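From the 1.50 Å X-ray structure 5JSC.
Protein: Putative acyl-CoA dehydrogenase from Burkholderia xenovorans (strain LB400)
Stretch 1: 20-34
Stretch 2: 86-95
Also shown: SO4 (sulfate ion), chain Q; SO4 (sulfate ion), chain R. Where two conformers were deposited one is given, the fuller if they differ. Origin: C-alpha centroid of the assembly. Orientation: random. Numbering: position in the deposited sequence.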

# COMPACT_ATOMS: atom_id res chain seq x y z
N ALA C 20 2.46 -14.58 22.99
CA ALA C 20 3.32 -15.20 21.99
C ALA C 20 4.29 -16.19 22.64
O ALA C 20 4.71 -17.15 21.99
CB ALA C 20 4.10 -14.13 21.23
N LEU C 21 4.64 -15.97 23.90
CA LEU C 21 5.56 -16.89 24.57
C LEU C 21 4.96 -18.28 24.74
O LEU C 21 5.71 -19.23 24.98
CB LEU C 21 5.99 -16.32 25.92
CG LEU C 21 6.99 -15.16 25.82
CD1 LEU C 21 7.21 -14.52 27.18
CD2 LEU C 21 8.31 -15.65 25.23
N ALA C 22 3.64 -18.43 24.62
CA ALA C 22 3.02 -19.75 24.66
C ALA C 22 3.16 -20.53 23.35
O ALA C 22 2.86 -21.73 23.34
CB ALA C 22 1.53 -19.62 25.01
N TRP C 23 3.60 -19.89 22.26
CA TRP C 23 3.73 -20.60 20.99
C TRP C 23 4.68 -21.78 21.13
O TRP C 23 5.70 -21.68 21.84
CB TRP C 23 4.26 -19.68 19.89
CG TRP C 23 3.38 -18.53 19.55
CD1 TRP C 23 2.06 -18.38 19.85
CD2 TRP C 23 3.77 -17.35 18.85
NE1 TRP C 23 1.60 -17.17 19.37
CE2 TRP C 23 2.64 -16.52 18.76
CE3 TRP C 23 4.99 -16.91 18.31
CZ2 TRP C 23 2.68 -15.27 18.13
CZ3 TRP C 23 5.03 -15.67 17.69
CH2 TRP C 23 3.88 -14.86 17.61
N PRO C 24 4.42 -22.88 20.43
CA PRO C 24 5.30 -24.06 20.53
C PRO C 24 6.63 -23.90 19.82
O PRO C 24 7.44 -24.83 19.82
CB PRO C 24 4.44 -25.18 19.90
CG PRO C 24 3.48 -24.47 19.01
CD PRO C 24 3.20 -23.15 19.65
N PHE C 25 6.87 -22.74 19.20
CA PHE C 25 8.23 -22.38 18.82
C PHE C 25 9.15 -22.26 20.02
O PHE C 25 10.37 -22.35 19.87
CB PHE C 25 8.26 -21.05 18.06
CG PHE C 25 7.68 -21.09 16.68
CD1 PHE C 25 8.08 -22.05 15.76
CD2 PHE C 25 6.77 -20.13 16.28
CE1 PHE C 25 7.57 -22.06 14.47
CE2 PHE C 25 6.24 -20.14 14.99
CZ PHE C 25 6.64 -21.10 14.09
N PHE C 26 8.60 -22.01 21.22
CA PHE C 26 9.39 -21.73 22.40
C PHE C 26 9.43 -22.92 23.34
O PHE C 26 8.50 -23.72 23.41
CB PHE C 26 8.83 -20.53 23.18
CG PHE C 26 8.92 -19.24 22.44
CD1 PHE C 26 10.16 -18.67 22.20
CD2 PHE C 26 7.78 -18.59 21.99
CE1 PHE C 26 10.26 -17.46 21.52
CE2 PHE C 26 7.87 -17.38 21.30
CZ PHE C 26 9.11 -16.82 21.07
N GLU C 27 10.53 -23.01 24.09
CA GLU C 27 10.69 -23.95 25.18
C GLU C 27 10.51 -23.25 26.51
O GLU C 27 10.55 -22.02 26.58
CB GLU C 27 12.08 -24.60 25.11
CG GLU C 27 12.22 -25.53 23.93
CD GLU C 27 11.24 -26.68 24.01
OE1 GLU C 27 10.94 -27.15 25.13
OE2 GLU C 27 10.75 -27.12 22.94
N PRO C 28 10.29 -23.99 27.61
CA PRO C 28 10.14 -23.33 28.91
C PRO C 28 11.30 -22.40 29.26
O PRO C 28 11.07 -21.33 29.82
CB PRO C 28 10.05 -24.51 29.89
CG PRO C 28 9.40 -25.58 29.08
CD PRO C 28 9.96 -25.43 27.69
N ARG C 29 12.54 -22.77 28.91
CA ARG C 29 13.67 -21.90 29.22
C ARG C 29 13.53 -20.54 28.56
O ARG C 29 14.03 -19.54 29.09
CB ARG C 29 14.98 -22.56 28.79
CG ARG C 29 15.14 -22.74 27.29
CD ARG C 29 16.52 -23.29 26.95
NE ARG C 29 16.73 -23.32 25.50
CZ ARG C 29 16.38 -24.33 24.73
NH1 ARG C 29 15.80 -25.40 25.26
NH2 ARG C 29 16.61 -24.28 23.42
N HIS C 30 12.84 -20.47 27.41
CA HIS C 30 12.69 -19.18 26.73
C HIS C 30 11.71 -18.29 27.47
O HIS C 30 11.88 -17.06 27.50
CB HIS C 30 12.24 -19.39 25.29
CG HIS C 30 13.26 -20.12 24.47
ND1 HIS C 30 12.98 -21.31 23.84
CD2 HIS C 30 14.56 -19.86 24.24
CE1 HIS C 30 14.08 -21.75 23.23
NE2 HIS C 30 15.05 -20.88 23.46
N ARG C 31 10.67 -18.88 28.05
CA ARG C 31 9.74 -18.10 28.86
C ARG C 31 10.42 -17.55 30.10
O ARG C 31 10.21 -16.40 30.48
CB ARG C 31 8.53 -18.95 29.23
CG ARG C 31 7.63 -19.26 28.05
CD ARG C 31 6.38 -20.03 28.47
NE ARG C 31 6.59 -21.48 28.47
CZ ARG C 31 6.52 -22.24 27.39
NH1 ARG C 31 6.27 -21.70 26.20
NH2 ARG C 31 6.71 -23.55 27.48
N GLU C 32 11.27 -18.36 30.74
CA GLU C 32 12.00 -17.87 31.90
C GLU C 32 12.99 -16.79 31.50
O GLU C 32 13.15 -15.79 32.20
CB GLU C 32 12.68 -19.03 32.61
CG GLU C 32 11.66 -19.90 33.30
CD GLU C 32 12.19 -21.27 33.65
OE1 GLU C 32 13.40 -21.51 33.45
OE2 GLU C 32 11.39 -22.09 34.14
N LEU C 33 13.66 -16.96 30.35
CA LEU C 33 14.60 -15.95 29.89
C LEU C 33 13.88 -14.64 29.59
O LEU C 33 14.38 -13.56 29.94
CB LEU C 33 15.35 -16.45 28.65
CG LEU C 33 16.25 -15.43 27.93
CD1 LEU C 33 17.51 -16.10 27.41
CD2 LEU C 33 15.52 -14.72 26.77
N ALA C 34 12.72 -14.73 28.95
CA ALA C 34 11.95 -13.52 28.64
C ALA C 34 11.60 -12.76 29.91
O ALA C 34 11.67 -11.53 29.94
CB ALA C 34 10.69 -13.89 27.87
N ILE C 86 24.56 -21.36 19.27
CA ILE C 86 23.92 -20.10 19.63
C ILE C 86 22.42 -20.32 19.54
O ILE C 86 21.90 -20.70 18.49
CB ILE C 86 24.39 -18.96 18.71
CG1 ILE C 86 25.87 -18.64 19.01
CG2 ILE C 86 23.49 -17.73 18.88
CD1 ILE C 86 26.54 -17.77 17.98
N ASP C 87 21.73 -20.10 20.66
CA ASP C 87 20.27 -20.23 20.77
C ASP C 87 19.65 -19.00 20.11
O ASP C 87 19.60 -17.93 20.72
CB ASP C 87 19.89 -20.38 22.24
CG ASP C 87 18.40 -20.62 22.47
OD1 ASP C 87 17.57 -20.30 21.60
OD2 ASP C 87 18.06 -21.12 23.57
N THR C 88 19.19 -19.16 18.86
CA THR C 88 18.66 -18.04 18.10
C THR C 88 17.41 -17.48 18.76
O THR C 88 17.21 -16.26 18.80
CB THR C 88 18.33 -18.46 16.66
OG1 THR C 88 19.32 -19.37 16.19
CG2 THR C 88 18.29 -17.24 15.75
N ARG C 89 16.55 -18.35 19.28
CA ARG C 89 15.35 -17.87 19.96
C ARG C 89 15.71 -17.02 21.17
O ARG C 89 15.08 -15.98 21.42
CB ARG C 89 14.48 -19.06 20.37
CG ARG C 89 13.81 -19.75 19.17
CD ARG C 89 13.21 -21.10 19.53
NE ARG C 89 14.26 -22.09 19.72
CZ ARG C 89 14.03 -23.35 20.09
NH1 ARG C 89 12.79 -23.76 20.32
NH2 ARG C 89 15.05 -24.20 20.22
N ALA C 90 16.73 -17.43 21.92
CA ALA C 90 17.16 -16.64 23.07
C ALA C 90 17.71 -15.29 22.64
O ALA C 90 17.33 -14.25 23.20
CB ALA C 90 18.19 -17.42 23.88
N VAL C 91 18.61 -15.27 21.65
CA VAL C 91 19.17 -13.99 21.19
C VAL C 91 18.05 -13.06 20.71
O VAL C 91 18.05 -11.86 21.00
CB VAL C 91 20.22 -14.21 20.09
CG1 VAL C 91 20.64 -12.86 19.50
CG2 VAL C 91 21.44 -14.94 20.66
N CYS C 92 17.07 -13.62 20.00
CA CYS C 92 15.95 -12.81 19.52
C CYS C 92 15.11 -12.26 20.67
O CYS C 92 14.74 -11.08 20.66
CB CYS C 92 15.10 -13.63 18.56
SG CYS C 92 15.88 -13.84 16.95
N LEU C 93 14.80 -13.10 21.67
CA LEU C 93 14.03 -12.59 22.81
C LEU C 93 14.80 -11.50 23.55
O LEU C 93 14.20 -10.54 24.06
CB LEU C 93 13.68 -13.74 23.76
CG LEU C 93 12.57 -14.69 23.27
CD1 LEU C 93 12.53 -15.95 24.15
CD2 LEU C 93 11.23 -13.98 23.29
N LEU C 94 16.13 -11.64 23.65
CA LEU C 94 16.93 -10.61 24.31
C LEU C 94 16.87 -9.29 23.54
O LEU C 94 16.59 -8.24 24.12
CB LEU C 94 18.37 -11.08 24.47
CG LEU C 94 18.56 -12.25 25.44
CD1 LEU C 94 19.99 -12.74 25.38
CD2 LEU C 94 18.18 -11.85 26.87
N ARG C 95 17.12 -9.33 22.22
CA ARG C 95 17.06 -8.10 21.45
C ARG C 95 15.65 -7.52 21.42
O ARG C 95 15.47 -6.30 21.54
CB ARG C 95 17.56 -8.33 20.02
CG ARG C 95 19.06 -8.45 19.90
CD ARG C 95 19.50 -8.14 18.46
NE ARG C 95 19.41 -6.71 18.14
CZ ARG C 95 19.87 -6.16 17.01
NH1 ARG C 95 20.44 -6.93 16.08
NH2 ARG C 95 19.77 -4.85 16.82
S SO4 Q . 13.58 -27.42 20.55
O1 SO4 Q . 13.25 -28.73 21.12
O2 SO4 Q . 14.79 -26.91 21.19
O3 SO4 Q . 13.81 -27.56 19.12
O4 SO4 Q . 12.47 -26.50 20.78
S SO4 R . 25.24 -22.61 15.71
O1 SO4 R . 24.13 -23.53 15.51
O2 SO4 R . 26.40 -23.38 16.17
O3 SO4 R . 25.56 -21.96 14.44
O4 SO4 R . 24.88 -21.62 16.71
O HOH W 1 17.64 -23.22 20.86

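Where two helices start side by side, the residues of their first turns often do double duty, finishing the helix ends and joining them together. The contact between stretches 20-34 and 86-95 of this putative acyl-CoA dehydrogenase is a compact example. Helices 28-34 and 88-95 run nearly parallel, 21° apart with axes 9.9 Å apart at their closest, and His30 and Ala90 mark the register.

Asp87 sits at the N-cap of the second helix. With chi1 at -176° (t), its carboxylate can serve both its own helix and its neighbour: OD1 accepts the capping bond from Ala90 N at 3.0 Å, while OD2 accepts from His30 NE2, also at 3.0 Å. The imidazole is just as fully used. In the m rotamer, with chi2 at 121°, its ND1 accepts from the backbone N of Glu27, the N-cap of the first helix, at 3.0 Å, which leaves NE2 as the donor to Asp87. One ring thus ties the start of its own helix to the cap of the other. Arg29 adds a salt bridge from NE to Asp87 OD2 at 3.2 Å. Its CA-to-CB bond points sideways, but chi1 at 66° (p) followed by two t angles carries the guanidinium to the acid, which lies near the guanidinium plane.

Arg89 follows another course. Its chi angles run m, t, m, and the chain folds over the His30 ring: CB lies 3.9 Å from the ring centroid, over the face, and further along the guanidinium turns its own face to His30 CE1, 3.5 Å from Arg89 CZ. This leaves the guanidinium edge free for acceptors. NH1 donates to Phe25 O at 2.8 Å, holding the turn from Trp23 to Phe26 against the second helix, and to O4 of the chain Q sulfate, also at 2.8 Å; NH2 donates to O2 of the same ion at 2.9 Å. Arg29 NH2 and Arg89 NH2 come within 3.6 Å despite their like charge, and water 1 accepts from both, weakly from Arg29.

Beyond this polar cluster the contact becomes apolar. Leu93, in the common m,t rotamer, places CD1 3.8 Å from Phe26 CE1 and CD2 3.9 Å from Leu21 CD2. Leu33 reaches across in return, its CD1 3.8 Å from Ala90 CB and its CD2 3.9 Å from Leu94 CD2. Its chi2, 143°, lies between wells, a departure found within a closely packed, buried setting.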